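Local coordinates for protein hydroxymethyldihydropterin pyrophosphokinase-dihydropteroate synthase, putative (Plasmodium vivax, PDB 5Z79) that probably catalyses two successive steps of folate biosynthesis, pyrophosphorylation of 6-hydroxymethyl-7,8-dihydropterin and its condensation with 4-aminobenzoate to dihydropteroate, at residues T29-A34 with R204-D209; E39-K44 with T88-R93; L181-Q186 with D250-L255. All coordinates share one frame; numbering follows the deposited sequence.

Contact 1 (T29-A34 with R204-D209); sequences TILETA and RMIDID. With APC (diphosphomethylphosphonic acid adenosyl ester), chain H.
Ile30 and Ala34, one turn apart on helix 27-42, pack against Met205 and Ile206, in the loop leading into strand 207-213, and Ile208 within it. Ile30 points its CB toward the other segment and splits there into two branches. CG1 meets the methyl CE of Met205 at 3.6 Å, and CD1 beyond it stays beside the same methyl. CG2, anti to the backbone N, turns to the backbone instead: it lies 3.5 Å from Met205 O and 4.1 Å from Ile206 CB. Met205 CG is anti to the backbone N and the chain stays extended beyond it (chi3 174°), which carries CE to Ile30. The Ile206 side chain runs past Ile30 in the opposite direction, and its CD1 ends 3.7 Å from Ala34 CB. Leu31 CD2 touches that CD1 from the neighbouring helical position, while Ile208 CD1 reaches Ala34 CB more loosely. No hydrogen bond joins the segments, although Met205 O is bonded to Thr21 OG1 of strand 13-21.

The polar residues of 204-209 serve the nucleotide analogue APC. Arg204 NH2 forms a salt bridge with Asp207 OD1 (3.1 Å) and lies 2.5 Å from APC O2B, with PB over one guanidinium face. Asp209 OD2 lies 2.7 Å from APC O2G. Helix 27-42 packs on the loop and first residues of edge strand 207-213, whose alternating aspartates are consistent with the pair holding magnesium-ATP in HPPK enzymes.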
loop_
_atom_site.group_PDB
_atom_site.type_symbol
_atom_site.label_atom_id
_atom_site.label_comp_id
_atom_site.label_asym_id
_atom_site.label_seq_id
_atom_site.Cartn_x
_atom_site.Cartn_y
_atom_site.Cartn_z
ATOM N N THR A 29 27.296 14.267 -16.145
ATOM C CA THR A 29 28.639 14.509 -16.635
ATOM C C THR A 29 28.858 15.962 -17.030
ATOM O O THR A 29 29.931 16.509 -16.801
ATOM C CB THR A 29 28.911 13.691 -17.911
ATOM O OG1 THR A 29 28.343 12.378 -17.802
ATOM C CG2 THR A 29 30.375 13.557 -18.148
ATOM N N ILE A 30 27.856 16.577 -17.640
ATOM C CA ILE A 30 27.968 17.946 -18.081
ATOM C C ILE A 30 28.018 18.884 -16.872
ATOM O O ILE A 30 28.808 19.804 -16.837
ATOM C CB ILE A 30 26.819 18.321 -19.037
ATOM C CG1 ILE A 30 27.103 17.822 -20.454
ATOM C CG2 ILE A 30 26.612 19.820 -19.093
ATOM C CD1 ILE A 30 25.891 17.840 -21.369
ATOM N N LEU A 31 27.186 18.669 -15.872
ATOM C CA LEU A 31 27.183 19.578 -14.715
ATOM C C LEU A 31 28.402 19.302 -13.870
ATOM O O LEU A 31 29.013 20.206 -13.371
ATOM C CB LEU A 31 25.887 19.468 -13.873
ATOM C CG LEU A 31 24.587 19.730 -14.676
ATOM C CD1 LEU A 31 23.384 19.098 -14.018
ATOM C CD2 LEU A 31 24.332 21.211 -14.890
ATOM N N GLU A 32 28.793 18.051 -13.729
ATOM C CA GLU A 32 29.888 17.718 -12.851
ATOM C C GLU A 32 31.177 18.077 -13.530
ATOM O O GLU A 32 32.133 18.505 -12.841
ATOM C CB GLU A 32 29.841 16.253 -12.425
ATOM C CG GLU A 32 28.711 15.994 -11.414
ATOM C CD GLU A 32 28.719 14.599 -10.797
ATOM O OE1 GLU A 32 29.340 13.681 -11.398
ATOM O OE2 GLU A 32 28.097 14.441 -9.710
ATOM N N THR A 33 31.240 17.992 -14.856
ATOM C CA THR A 33 32.375 18.659 -15.507
ATOM C C THR A 33 32.411 20.193 -15.185
ATOM O O THR A 33 33.466 20.743 -14.905
ATOM C CB THR A 33 32.435 18.397 -17.029
ATOM O OG1 THR A 33 32.858 17.036 -17.296
ATOM C CG2 THR A 33 33.412 19.391 -17.711
ATOM N N ALA A 34 31.260 20.868 -15.208
ATOM C CA ALA A 34 31.192 22.323 -15.004
ATOM C C ALA A 34 31.473 22.733 -13.572
ATOM O O ALA A 34 31.931 23.831 -13.342
ATOM C CB ALA A 34 29.852 22.867 -15.456
ATOM N N ARG A 204 20.779 24.016 -25.021
ATOM C CA ARG A 204 21.850 24.898 -24.608
ATOM C C ARG A 204 22.727 23.997 -23.738
ATOM O O ARG A 204 22.316 23.518 -22.697
ATOM C CB ARG A 204 21.265 26.112 -23.870
ATOM C CG ARG A 204 19.894 26.567 -24.438
ATOM C CD ARG A 204 19.360 27.807 -23.735
ATOM N NE ARG A 204 20.475 28.733 -23.516
ATOM C CZ ARG A 204 21.155 28.886 -22.366
ATOM N NH1 ARG A 204 20.832 28.230 -21.236
ATOM N NH2 ARG A 204 22.170 29.742 -22.346
ATOM N N MET A 205 23.920 23.692 -24.210
ATOM C CA MET A 205 24.668 22.598 -23.598
ATOM C C MET A 205 24.984 22.751 -22.113
ATOM O O MET A 205 24.767 21.822 -21.327
ATOM C CB MET A 205 25.978 22.390 -24.302
ATOM C CG MET A 205 26.685 21.257 -23.614
ATOM S SD MET A 205 28.234 20.866 -24.359
ATOM C CE MET A 205 28.714 19.666 -23.127
ATOM N N ILE A 206 25.556 23.913 -21.776
ATOM C CA ILE A 206 25.794 24.308 -20.399
ATOM C C ILE A 206 25.622 25.826 -20.366
ATOM O O ILE A 206 25.859 26.505 -21.372
ATOM C CB ILE A 206 27.185 23.827 -19.909
ATOM C CG1 ILE A 206 27.536 24.334 -18.509
ATOM C CG2 ILE A 206 28.262 24.247 -20.883
ATOM C CD1 ILE A 206 26.771 23.663 -17.410
ATOM N N ASP A 207 25.133 26.336 -19.233
ATOM C CA ASP A 207 25.063 27.761 -18.999
ATOM C C ASP A 207 25.215 28.134 -17.535
ATOM O O ASP A 207 24.375 27.730 -16.717
ATOM C CB ASP A 207 23.747 28.333 -19.483
ATOM C CG ASP A 207 23.882 29.820 -19.772
ATOM O OD1 ASP A 207 24.764 30.102 -20.648
ATOM O OD2 ASP A 207 23.169 30.697 -19.142
ATOM N N ILE A 208 26.219 28.964 -17.233
ATOM C CA ILE A 208 26.605 29.259 -15.857
ATOM C C ILE A 208 26.547 30.754 -15.563
ATOM O O ILE A 208 27.384 31.527 -16.058
ATOM C CB ILE A 208 28.042 28.796 -15.537
ATOM C CG1 ILE A 208 28.303 27.352 -15.992
ATOM C CG2 ILE A 208 28.287 28.852 -14.039
ATOM C CD1 ILE A 208 29.761 27.039 -16.210
ATOM N N ASP A 209 25.595 31.152 -14.716
ATOM C CA ASP A 209 25.364 32.547 -14.412
ATOM C C ASP A 209 25.622 32.870 -12.925
ATOM O O ASP A 209 25.509 32.019 -12.058
ATOM C CB ASP A 209 23.946 32.926 -14.852
ATOM C CG ASP A 209 23.595 32.474 -16.331
ATOM O OD1 ASP A 209 24.366 32.735 -17.301
ATOM O OD2 ASP A 209 22.488 31.885 -16.536
HETATM P PG APC H . 19.968 32.979 -18.526
HETATM O O1G APC H . 19.996 31.487 -18.271
HETATM O O2G APC H . 21.279 33.654 -18.195
HETATM O O3G APC H . 18.776 33.662 -17.893
HETATM P PB APC H . 20.750 32.869 -21.348
HETATM O O1B APC H . 19.935 32.591 -22.582
HETATM O O2B APC H . 21.683 31.771 -20.931
HETATM O O3B APC H . 19.780 33.170 -20.119
HETATM P PA APC H . 23.500 34.206 -21.504
HETATM O O1A APC H . 23.907 33.193 -22.539
HETATM O O2A APC H . 23.914 33.899 -20.089
HETATM C C3A APC H . 21.691 34.418 -21.570
HETATM O "O5'" APC H . 24.139 35.609 -21.924
HETATM C "C5'" APC H . 23.398 36.776 -22.367
HETATM C "C4'" APC H . 23.917 37.997 -21.648
HETATM O "O4'" APC H . 23.791 37.784 -20.221
HETATM C "C3'" APC H . 25.390 38.361 -21.896
HETATM O "O3'" APC H . 25.487 39.673 -22.422
HETATM C "C2'" APC H . 26.064 38.239 -20.521
HETATM O "O2'" APC H . 26.973 39.277 -20.229
HETATM C "C1'" APC H . 24.891 38.351 -19.559
HETATM N N9 APC H . 25.094 37.637 -18.303
HETATM C C8 APC H . 25.382 36.306 -18.117
HETATM N N7 APC H . 25.487 35.962 -16.852
HETATM C C5 APC H . 25.245 37.141 -16.160
HETATM C C6 APC H . 25.206 37.446 -14.784
HETATM N N6 APC H . 25.407 36.559 -13.817
HETATM N N1 APC H . 24.927 38.723 -14.438
HETATM C C2 APC H . 24.717 39.614 -15.418
HETATM N N3 APC H . 24.729 39.450 -16.736
HETATM C C4 APC H . 25.001 38.175 -17.046
#

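Contact 2 (E39-K44 with T88-R93); sequences EKYLGK and TVENSR
Tyr41 and Lys40, near the C-terminal end of helix 27-42, converge on Glu90 O in the extended segment 88-93. The phenol of Tyr41 donates a hydrogen bond from OH to Glu90 O, 2.6 Å long. That carbonyl oxygen lies at the edge of the ring and in its plane, also near CE1, and the hydroxyl sits 16° out of the carbonyl plane with a C=O...O angle of 145°. Val89 CB flanks the hydroxyl at 3.8 Å. Lys40 extends from CB, its CG anti to the backbone N (chi1 168°), and lays CE 3.5 Å from the same Glu90 O; NZ then comes up to the methyl CG2 of Val89. At the helix backbone, Ser92 CB rests 3.2 Å from Lys40 O, while its OG is hydrogen-bonded to Tyr94 O.

Further out, helix 174-188 packs against the Tyr41 ring through Ile180 and Ile184. The carboxylate of Glu90 turns to other partners: OE1 accepts from Tyr183 OH and OE2 from Asn241 N. The backbone of Asn91 is bonded to His239, so both residues tie segment 88-93 to the loop at His239-Asn241.

Glu90 O therefore receives the Tyr41 hydroxyl proton with Lys40 CE beside it. The charge of Lys40 NZ could at most polarise that carbonyl, and the chemistry is that of a loop fastened through its main chain.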
loop_
_atom_site.group_PDB
_atom_site.type_symbol
_atom_site.label_atom_id
_atom_site.label_comp_id
_atom_site.label_asym_id
_atom_site.label_seq_id
_atom_site.Cartn_x
_atom_site.Cartn_y
_atom_site.Cartn_z
ATOM N N GLU A 39 35.219 24.957 -9.587
ATOM C CA GLU A 39 35.967 24.891 -8.305
ATOM C C GLU A 39 37.457 25.203 -8.567
ATOM O O GLU A 39 38.085 26.011 -7.888
ATOM C CB GLU A 39 35.783 23.532 -7.581
ATOM C CG GLU A 39 36.427 23.434 -6.180
ATOM C CD GLU A 39 35.912 22.311 -5.227
ATOM O OE1 GLU A 39 36.304 21.124 -5.406
ATOM O OE2 GLU A 39 35.169 22.609 -4.236
ATOM N N LYS A 40 37.987 24.583 -9.608
ATOM C CA LYS A 40 39.350 24.738 -9.983
ATOM C C LYS A 40 39.730 26.200 -10.231
ATOM O O LYS A 40 40.791 26.644 -9.792
ATOM C CB LYS A 40 39.629 23.878 -11.209
ATOM C CG LYS A 40 40.963 24.174 -11.872
ATOM C CD LYS A 40 41.188 23.330 -13.111
ATOM C CE LYS A 40 42.656 23.075 -13.333
ATOM N NZ LYS A 40 42.882 21.650 -13.680
ATOM N N TYR A 41 38.891 26.956 -10.910
ATOM C CA TYR A 41 39.277 28.307 -11.294
ATOM C C TYR A 41 38.713 29.394 -10.394
ATOM O O TYR A 41 39.130 30.522 -10.502
ATOM C CB TYR A 41 38.882 28.609 -12.753
ATOM C CG TYR A 41 39.629 27.796 -13.802
ATOM C CD1 TYR A 41 40.954 27.419 -13.610
ATOM C CD2 TYR A 41 39.026 27.429 -15.002
ATOM C CE1 TYR A 41 41.644 26.676 -14.571
ATOM C CE2 TYR A 41 39.711 26.690 -15.970
ATOM C CZ TYR A 41 41.022 26.317 -15.750
ATOM O OH TYR A 41 41.757 25.596 -16.675
ATOM N N LEU A 42 37.776 29.083 -9.507
ATOM C CA LEU A 42 37.105 30.143 -8.749
ATOM C C LEU A 42 37.198 30.023 -7.248
ATOM O O LEU A 42 37.252 31.045 -6.563
ATOM C CB LEU A 42 35.633 30.233 -9.109
ATOM C CG LEU A 42 35.343 30.559 -10.557
ATOM C CD1 LEU A 42 33.839 30.553 -10.756
ATOM C CD2 LEU A 42 35.896 31.913 -10.943
ATOM N N GLY A 43 37.174 28.812 -6.710
ATOM C CA GLY A 43 37.205 28.691 -5.275
ATOM C C GLY A 43 36.875 27.310 -4.816
ATOM O O GLY A 43 37.089 26.384 -5.546
ATOM N N LYS A 44 36.396 27.203 -3.582
ATOM C CA LYS A 44 35.937 25.961 -2.965
ATOM C C LYS A 44 34.433 25.996 -3.079
ATOM O O LYS A 44 33.835 27.025 -2.746
ATOM C CB LYS A 44 36.323 25.961 -1.473
ATOM C CG LYS A 44 36.168 24.650 -0.704
ATOM C CD LYS A 44 37.445 24.308 0.071
ATOM C CE LYS A 44 37.225 23.339 1.219
ATOM N NZ LYS A 44 36.245 22.264 0.876
ATOM N N THR A 88 44.145 18.044 -19.880
ATOM C CA THR A 88 44.689 19.086 -20.770
ATOM C C THR A 88 44.348 20.550 -20.341
ATOM O O THR A 88 44.841 21.541 -20.929
ATOM C CB THR A 88 44.178 18.862 -22.216
ATOM O OG1 THR A 88 42.777 19.190 -22.320
ATOM C CG2 THR A 88 44.403 17.406 -22.631
ATOM N N VAL A 89 43.507 20.703 -19.323
ATOM C CA VAL A 89 43.166 22.051 -18.891
ATOM C C VAL A 89 44.273 22.649 -18.044
ATOM O O VAL A 89 44.756 22.049 -17.087
ATOM C CB VAL A 89 41.805 22.130 -18.164
ATOM C CG1 VAL A 89 40.682 21.731 -19.123
ATOM C CG2 VAL A 89 41.755 21.246 -16.916
ATOM N N GLU A 90 44.636 23.853 -18.412
ATOM C CA GLU A 90 45.638 24.637 -17.785
ATOM C C GLU A 90 45.326 24.816 -16.288
ATOM O O GLU A 90 44.194 24.880 -15.945
ATOM C CB GLU A 90 45.547 26.010 -18.470
ATOM C CG GLU A 90 45.557 26.027 -20.009
ATOM C CD GLU A 90 44.519 26.935 -20.681
ATOM O OE1 GLU A 90 43.301 26.681 -20.577
ATOM O OE2 GLU A 90 44.900 27.881 -21.387
ATOM N N ASN A 91 46.325 24.896 -15.405
ATOM C CA ASN A 91 46.197 25.097 -13.923
ATOM C C ASN A 91 45.755 26.486 -13.436
ATOM O O ASN A 91 45.986 27.504 -14.100
ATOM C CB ASN A 91 47.551 24.876 -13.248
ATOM C CG ASN A 91 47.929 23.434 -13.153
ATOM O OD1 ASN A 91 47.203 22.641 -12.607
ATOM N ND2 ASN A 91 49.079 23.093 -13.663
ATOM N N SER A 92 45.192 26.512 -12.229
ATOM C CA SER A 92 44.842 27.749 -11.539
ATOM C C SER A 92 46.097 28.302 -10.949
ATOM O O SER A 92 46.907 27.562 -10.470
ATOM C CB SER A 92 43.866 27.457 -10.393
ATOM O OG SER A 92 43.479 28.632 -9.701
ATOM N N ARG A 93 46.244 29.609 -10.961
ATOM C CA ARG A 93 47.340 30.254 -10.271
ATOM C C ARG A 93 47.165 30.215 -8.799
ATOM O O ARG A 93 48.109 30.394 -8.053
ATOM C CB ARG A 93 47.432 31.697 -10.655
ATOM C CG ARG A 93 48.158 31.890 -11.952
ATOM C CD ARG A 93 48.079 33.343 -12.286
ATOM N NE ARG A 93 48.574 33.576 -13.620
ATOM C CZ ARG A 93 49.811 33.918 -13.914
ATOM N NH1 ARG A 93 50.721 34.072 -12.959
ATOM N NH2 ARG A 93 50.124 34.120 -15.179
#

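Contact 3 (L181-Q186 with D250-L255); sequences LKYIEQ and DIIQNL
Helix 174-188 runs beside the end of helix 249-252 and the turn after it, the CA atoms of Lys182 and Leu255 lying 6.9 Å apart and those of Gln186 and Ile251 7.2 Å apart. Leu255 packs against Lys182, Tyr183 and Gln186. Its CD2 approaches the backbone of Tyr183, 3.4 Å from the N atom, and its CG, set anti to its own backbone N (chi1 -151°), comes to lie 3.8 Å from Lys182 CB. The Leu255 and Gln186 side chains slide past each other in opposite directions, CD1 of the leucine meeting CG of the glutamine at 3.5 Å. This is apolar helix packing on the outer layer of the HPPK domain, on the side of helix 174-188 away from strand 207-213, which Leu181 and Ile184 face. Tyr183, its hydroxyl engaged by Glu90, brings CE1 to 3.6 Å from Ile252 CG1, and the Ile251 side chain crosses the tyrosine at about a right angle, its CG2 also touching Gln186 CB. Lys182 bends away from its CB contact and forms a salt bridge with Glu185 OE2 whose hydrogen bond is weak. In the turn, Asn254 ND2 donates to Asp250 O over 2.7 Å, nearly along the C=O axis and with that oxygen nearly in the plane of the Asn254 amide.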
loop_
_atom_site.group_PDB
_atom_site.type_symbol
_atom_site.label_atom_id
_atom_site.label_comp_id
_atom_site.label_asym_id
_atom_site.label_seq_id
_atom_site.Cartn_x
_atom_site.Cartn_y
_atom_site.Cartn_z
ATOM N N LEU A 181 33.768 32.310 -16.251
ATOM C CA LEU A 181 32.595 31.507 -16.579
ATOM C C LEU A 181 32.365 31.450 -18.084
ATOM O O LEU A 181 32.172 30.394 -18.632
ATOM C CB LEU A 181 31.350 32.023 -15.841
ATOM C CG LEU A 181 31.345 32.000 -14.305
ATOM C CD1 LEU A 181 30.094 32.657 -13.789
ATOM C CD2 LEU A 181 31.457 30.617 -13.692
ATOM N N LYS A 182 32.420 32.560 -18.781
ATOM C CA LYS A 182 32.336 32.461 -20.230
ATOM C C LYS A 182 33.425 31.550 -20.836
ATOM O O LYS A 182 33.139 30.736 -21.731
ATOM C CB LYS A 182 32.420 33.833 -20.865
ATOM C CG LYS A 182 31.200 34.708 -20.581
ATOM C CD LYS A 182 29.914 34.180 -21.213
ATOM C CE LYS A 182 28.662 34.564 -20.427
ATOM N NZ LYS A 182 28.253 33.420 -19.547
ATOM N N TYR A 183 34.660 31.701 -20.341
ATOM C CA TYR A 183 35.791 30.853 -20.729
ATOM C C TYR A 183 35.462 29.376 -20.557
ATOM O O TYR A 183 35.659 28.610 -21.471
ATOM C CB TYR A 183 37.061 31.216 -19.912
ATOM C CG TYR A 183 38.394 30.584 -20.404
ATOM C CD1 TYR A 183 38.904 30.859 -21.667
ATOM C CD2 TYR A 183 39.134 29.729 -19.592
ATOM C CE1 TYR A 183 40.100 30.294 -22.110
ATOM C CE2 TYR A 183 40.323 29.157 -20.026
ATOM C CZ TYR A 183 40.810 29.440 -21.290
ATOM O OH TYR A 183 42.009 28.876 -21.728
ATOM N N ILE A 184 34.989 28.995 -19.374
ATOM C CA ILE A 184 34.599 27.610 -19.046
ATOM C C ILE A 184 33.548 27.057 -20.026
ATOM O O ILE A 184 33.795 26.078 -20.691
ATOM C CB ILE A 184 34.129 27.540 -17.571
ATOM C CG1 ILE A 184 35.377 27.574 -16.643
ATOM C CG2 ILE A 184 33.239 26.347 -17.301
ATOM C CD1 ILE A 184 35.102 28.043 -15.222
ATOM N N GLU A 185 32.400 27.710 -20.150
ATOM C CA GLU A 185 31.404 27.349 -21.152
ATOM C C GLU A 185 32.067 27.091 -22.498
ATOM O O GLU A 185 31.895 26.023 -23.059
ATOM C CB GLU A 185 30.331 28.465 -21.305
ATOM C CG GLU A 185 29.192 28.516 -20.255
ATOM C CD GLU A 185 28.265 29.757 -20.389
ATOM O OE1 GLU A 185 28.216 30.335 -21.495
ATOM O OE2 GLU A 185 27.574 30.171 -19.409
ATOM N N GLN A 186 32.837 28.037 -23.005
ATOM C CA GLN A 186 33.413 27.856 -24.328
ATOM C C GLN A 186 34.289 26.608 -24.380
ATOM O O GLN A 186 34.325 25.910 -25.393
ATOM C CB GLN A 186 34.173 29.108 -24.774
ATOM C CG GLN A 186 33.318 30.372 -24.806
ATOM C CD GLN A 186 32.057 30.223 -25.644
ATOM O OE1 GLN A 186 31.801 29.166 -26.220
ATOM N NE2 GLN A 186 31.264 31.286 -25.714
ATOM N N ASP A 250 42.123 31.434 -29.669
ATOM C CA ASP A 250 41.030 31.775 -30.610
ATOM C C ASP A 250 39.762 32.087 -29.834
ATOM O O ASP A 250 38.968 32.937 -30.239
ATOM C CB ASP A 250 40.754 30.625 -31.577
ATOM C CG ASP A 250 39.899 31.051 -32.794
ATOM O OD1 ASP A 250 38.704 31.357 -32.616
ATOM O OD2 ASP A 250 40.405 31.058 -33.942
ATOM N N ILE A 251 39.573 31.347 -28.740
ATOM C CA ILE A 251 38.568 31.633 -27.731
ATOM C C ILE A 251 38.906 32.964 -27.057
ATOM O O ILE A 251 38.238 33.935 -27.266
ATOM C CB ILE A 251 38.514 30.501 -26.686
ATOM C CG1 ILE A 251 38.042 29.217 -27.328
ATOM C CG2 ILE A 251 37.608 30.844 -25.516
ATOM C CD1 ILE A 251 38.044 28.046 -26.373
ATOM N N ILE A 252 39.963 33.016 -26.275
ATOM C CA ILE A 252 40.253 34.167 -25.437
ATOM C C ILE A 252 40.057 35.508 -26.135
ATOM O O ILE A 252 39.558 36.456 -25.572
ATOM C CB ILE A 252 41.696 34.048 -24.931
ATOM C CG1 ILE A 252 41.748 32.986 -23.846
ATOM C CG2 ILE A 252 42.214 35.378 -24.404
ATOM C CD1 ILE A 252 43.080 32.846 -23.166
ATOM N N GLN A 253 40.472 35.565 -27.376
ATOM C CA GLN A 253 40.348 36.745 -28.201
ATOM C C GLN A 253 38.941 37.256 -28.426
ATOM O O GLN A 253 38.719 38.441 -28.568
ATOM C CB GLN A 253 40.897 36.359 -29.540
ATOM C CG GLN A 253 40.881 37.427 -30.568
ATOM C CD GLN A 253 41.842 37.068 -31.660
ATOM O OE1 GLN A 253 42.142 35.882 -31.882
ATOM N NE2 GLN A 253 42.367 38.084 -32.342
ATOM N N ASN A 254 37.988 36.349 -28.500
ATOM C CA ASN A 254 36.635 36.702 -28.870
ATOM C C ASN A 254 35.647 36.607 -27.727
ATOM O O ASN A 254 34.449 36.819 -27.916
ATOM C CB ASN A 254 36.191 35.783 -29.995
ATOM C CG ASN A 254 37.015 35.970 -31.242
ATOM O OD1 ASN A 254 36.842 36.954 -31.947
ATOM N ND2 ASN A 254 37.916 35.029 -31.524
ATOM N N LEU A 255 36.134 36.308 -26.538
ATOM C CA LEU A 255 35.234 36.012 -25.450
ATOM C C LEU A 255 34.332 37.184 -25.104
ATOM O O LEU A 255 33.283 36.990 -24.490
ATOM C CB LEU A 255 36.005 35.581 -24.217
ATOM C CG LEU A 255 35.239 34.628 -23.317
ATOM C CD1 LEU A 255 34.900 33.350 -24.066
ATOM C CD2 LEU A 255 36.073 34.302 -22.099
#

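Contacts 1 and 3 are buried, while contact 2 is partly buried. Contacts 1 and 2 share helix 27-42, and helix 174-188 joins all three: Ile208 of contact 1 packs on Leu181 and Ile184 of contact 3, and Leu42 and Tyr41 of contact 2 pack on the same two residues. A polar bridge runs alongside, a probable hydrogen bond from Ile208 N to Glu185 OE2. Contacts 1 and 3 meet across their segments by apolar packing, contact 2 also by a phenol-to-carbonyl hydrogen bond. Contact 1 supplies Arg204, Asp207 and Asp209 to the nucleotide pocket, and the Lys182 side chain of contact 3 comes within about 4 Å of the same analogue.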